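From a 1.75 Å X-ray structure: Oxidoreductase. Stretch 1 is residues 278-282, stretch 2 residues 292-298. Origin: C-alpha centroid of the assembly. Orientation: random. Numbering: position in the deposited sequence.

Stretch 1, residues 278-282: SRASL
Stretch 2 292-298: LAFEIQG

The apolar centre lies on the sheet face shared by Ala 280, Leu 282, Phe 294 and Ile 296. Ala 280 sits opposite Ile 296 in a non-hydrogen-bonded pair, CA to CA 4.0 Å; its small methyl fits this close spacing, with Ala 280 CB 3.9 Å from Ile 296 CG1 and 3.8 Å from Phe 294 CE1. Phe 294 (chi1 t, chi2 47°) pairs with Leu 282, CA to CA 4.5 Å, and its ring reaches back diagonally to Ala 280. Branched, apolar Ile 296 (m, t) touches both Ala 280 and the Arg 279 guanidinium. Leu 282 (p, p) places its CD1 4.3 Å from CD1 of Leu 292 (t, p), extending the apolar patch.

Strands 280-282 and 292-296 run antiparallel at 172°, axes 4.5 Å apart at closest; the stretches bury 445 Å². Ser 281 and Glu 295 form the hydrogen-bonded pair, side chains on the other face: Ser 281 N donates to Glu 295 O at 3.0 Å, Glu 295 N to Ser 281 O at 2.8 Å. Compact Ser 281 (m) bonds here through backbone, its OG being satisfied elsewhere in the structure, as is OE1 of Glu 295 (m, t, -27°). Phi/psi are -162/161, -119/154 and -124/154 for 280-282, and -137/117, -68/133, -134/112, -127/92 and -78/127 for 292-296. CA-H...O contacts supplement the ladder, Leu 282 CA to Ala 293 O at 3.0 Å and Ala 280 CA to Glu 295 O at 3.2 Å.

At the polar edge, Arg 279 (-101/-38; t, t, t, -98°) extends its long side chain: Arg 279 NH2 lies 3.7 Å from Ile 296 CD1, with Ile 296 CG1 over one guanidinium face, and Arg 279 NH1 lies at the Phe 294 ring edge, 4.1 Å from Phe 294 CZ. Gln 297 N (-58/128; t, p, 36°) donates to Arg 279 O at 3.0 Å. A water donates to both carbonyls, its O 2.8 Å from Arg 279 O and from Gln 297 O, bridging loop residues just beyond the strands.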

ATOM      1  N   SER A 278     -21.369  -2.188 -13.423  1.00 12.49           N
ATOM      2  CA  SER A 278     -21.169  -3.183 -14.499  1.00 12.87           C
ATOM      3  C   SER A 278     -19.836  -2.936 -15.225  1.00 13.11           C
ATOM      4  O   SER A 278     -19.270  -3.907 -15.754  1.00 13.42           O
ATOM      5  CB  SER A 278     -22.341  -3.169 -15.449  1.00 13.16           C
ATOM      6  OG  SER A 278     -22.478  -1.887 -16.051  1.00 13.45           O
ATOM      7  N   ARG A 279     -19.344  -1.694 -15.274  1.00 13.59           N
ATOM      8  CA  ARG A 279     -18.126  -1.316 -16.041  1.00 14.25           C
ATOM      9  C   ARG A 279     -16.914  -1.183 -15.115  1.00 13.16           C
ATOM     10  O   ARG A 279     -15.798  -1.469 -15.560  1.00 12.84           O
ATOM     11  CB  ARG A 279     -18.360   0.001 -16.793  1.00 16.15           C
ATOM     12  CG  ARG A 279     -17.124   0.580 -17.470  1.00 18.25           C
ATOM     13  CD  ARG A 279     -17.458   1.792 -18.323  1.00 19.65           C
ATOM     14  NE  ARG A 279     -16.290   2.276 -19.049  1.00 21.00           N
ATOM     15  CZ  ARG A 279     -15.498   3.290 -18.697  1.00 22.29           C
ATOM     16  NH1 ARG A 279     -15.717   4.003 -17.602  1.00 21.55           N
ATOM     17  NH2 ARG A 279     -14.472   3.596 -19.470  1.00 24.68           N
ATOM     18  N   ALA A 280     -17.101  -0.653 -13.912  1.00 12.51           N
ATOM     19  CA  ALA A 280     -15.984  -0.168 -13.080  1.00 11.93           C
ATOM     20  C   ALA A 280     -16.446  -0.031 -11.635  1.00 11.43           C
ATOM     21  O   ALA A 280     -17.659   0.053 -11.402  1.00 10.96           O
ATOM     22  CB  ALA A 280     -15.474   1.152 -13.623  1.00 12.30           C
ATOM     23  N   SER A 281     -15.488   0.015 -10.713  1.00 10.83           N
ATOM     24  CA  SER A 281     -15.715   0.322  -9.284  1.00 10.77           C
ATOM     25  C   SER A 281     -14.946   1.584  -8.897  1.00 11.05           C
ATOM     26  O   SER A 281     -13.945   1.914  -9.539  1.00 10.68           O
ATOM     27  CB  SER A 281     -15.319  -0.828  -8.402  1.00 10.69           C
ATOM     28  OG  SER A 281     -16.079  -1.989  -8.701  1.00 10.47           O
ATOM     29  N   LEU A 282     -15.425   2.288  -7.880  1.00 11.19           N
ATOM     30  CA  LEU A 282     -14.587   3.282  -7.183  1.00 11.42           C
ATOM     31  C   LEU A 282     -14.573   2.923  -5.703  1.00 11.09           C
ATOM     32  O   LEU A 282     -15.516   2.275  -5.215  1.00 10.62           O
ATOM     33  CB  LEU A 282     -15.052   4.714  -7.466  1.00 12.93           C
ATOM     34  CG  LEU A 282     -16.497   5.067  -7.173  1.00 13.69           C
ATOM     35  CD1 LEU A 282     -16.724   5.310  -5.690  1.00 14.19           C
ATOM     36  CD2 LEU A 282     -16.891   6.304  -7.969  1.00 13.49           C
ATOM     37  N   LEU A 292      -8.767   8.424  -4.525  1.00 10.15           N
ATOM     38  CA  LEU A 292      -9.991   7.665  -4.866  1.00 10.42           C
ATOM     39  C   LEU A 292      -9.608   6.598  -5.890  1.00 10.41           C
ATOM     40  O   LEU A 292      -9.110   6.963  -6.981  1.00 10.66           O
ATOM     41  CB  LEU A 292     -11.042   8.632  -5.403  1.00 10.77           C
ATOM     42  CG  LEU A 292     -12.353   7.988  -5.860  1.00 11.30           C
ATOM     43  CD1 LEU A 292     -13.160   7.511  -4.669  1.00 11.46           C
ATOM     44  CD2 LEU A 292     -13.154   8.973  -6.689  1.00 11.89           C
ATOM     45  N   ALA A 293      -9.758   5.326  -5.524  1.00 10.89           N
ATOM     46  CA  ALA A 293      -9.493   4.186  -6.429  1.00 10.93           C
ATOM     47  C   ALA A 293     -10.553   4.193  -7.526  1.00 11.44           C
ATOM     48  O   ALA A 293     -11.732   4.351  -7.197  1.00 12.11           O
ATOM     49  CB  ALA A 293      -9.513   2.872  -5.688  1.00 11.40           C
ATOM     50  N   PHE A 294     -10.143   4.036  -8.779  1.00 11.27           N
ATOM     51  CA  PHE A 294     -11.062   3.956  -9.943  1.00 11.48           C
ATOM     52  C   PHE A 294     -10.608   2.787 -10.802  1.00 10.96           C
ATOM     53  O   PHE A 294      -9.514   2.834 -11.369  1.00 11.15           O
ATOM     54  CB  PHE A 294     -11.123   5.270 -10.720  1.00 11.86           C
ATOM     55  CG  PHE A 294     -11.983   5.215 -11.959  1.00 11.78           C
ATOM     56  CD1 PHE A 294     -13.248   4.650 -11.927  1.00 12.22           C
ATOM     57  CD2 PHE A 294     -11.538   5.763 -13.151  1.00 12.70           C
ATOM     58  CE1 PHE A 294     -14.036   4.612 -13.070  1.00 12.48           C
ATOM     59  CE2 PHE A 294     -12.335   5.738 -14.283  1.00 12.01           C
ATOM     60  CZ  PHE A 294     -13.576   5.156 -14.243  1.00 12.03           C
ATOM     61  N   GLU A 295     -11.428   1.748 -10.851  1.00 11.32           N
ATOM     62  CA  GLU A 295     -10.990   0.415 -11.325  1.00 11.65           C
ATOM     63  C   GLU A 295     -11.943  -0.056 -12.422  1.00 11.47           C
ATOM     64  O   GLU A 295     -12.969  -0.685 -12.108  1.00 11.17           O
ATOM     65  CB  GLU A 295     -10.895  -0.529 -10.134  1.00 12.45           C
ATOM     66  CG  GLU A 295     -10.074   0.062  -9.000  1.00 13.05           C
ATOM     67  CD  GLU A 295      -9.799  -0.875  -7.837  1.00 14.20           C
ATOM     68  OE1 GLU A 295     -10.605  -1.809  -7.604  1.00 14.17           O
ATOM     69  OE2 GLU A 295      -8.749  -0.680  -7.176  1.00 16.63           O
ATOM     70  N   ILE A 296     -11.588   0.243 -13.667  1.00 11.68           N
ATOM     71  CA  ILE A 296     -12.380  -0.191 -14.853  1.00 11.33           C
ATOM     72  C   ILE A 296     -12.042  -1.662 -15.102  1.00 11.01           C
ATOM     73  O   ILE A 296     -10.828  -1.982 -15.203  1.00 10.93           O
ATOM     74  CB  ILE A 296     -12.081   0.684 -16.082  1.00 11.47           C
ATOM     75  CG1 ILE A 296     -12.400   2.164 -15.844  1.00 11.41           C
ATOM     76  CG2 ILE A 296     -12.803   0.129 -17.300  1.00 11.68           C
ATOM     77  CD1 ILE A 296     -11.836   3.088 -16.898  1.00 11.68           C
ATOM     78  N   GLN A 297     -13.052  -2.527 -15.195  1.00 10.98           N
ATOM     79  CA  GLN A 297     -12.795  -3.963 -15.454  1.00 11.52           C
ATOM     80  C   GLN A 297     -12.021  -4.099 -16.768  1.00 11.80           C
ATOM     81  O   GLN A 297     -12.460  -3.534 -17.794  1.00 12.73           O
ATOM     82  CB  GLN A 297     -14.073  -4.802 -15.484  1.00 11.54           C
ATOM     83  CG  GLN A 297     -13.776  -6.278 -15.763  1.00 11.77           C
ATOM     84  CD  GLN A 297     -12.837  -6.895 -14.753  1.00 12.14           C
ATOM     85  OE1 GLN A 297     -12.876  -6.566 -13.563  1.00 11.99           O
ATOM     86  NE2 GLN A 297     -11.995  -7.817 -15.210  1.00 11.48           N
ATOM     87  N   GLY A 298     -10.904  -4.828 -16.728  1.00 12.34           N
ATOM     88  CA  GLY A 298     -10.102  -5.195 -17.910  1.00 12.44           C
ATOM     89  C   GLY A 298      -9.075  -4.138 -18.259  1.00 13.06           C
ATOM     90  O   GLY A 298      -8.369  -4.320 -19.261  1.00 13.46           O
TER
HETATM   91  O   HOH W   1     -15.095  -2.580 -18.073  1.00 13.05           O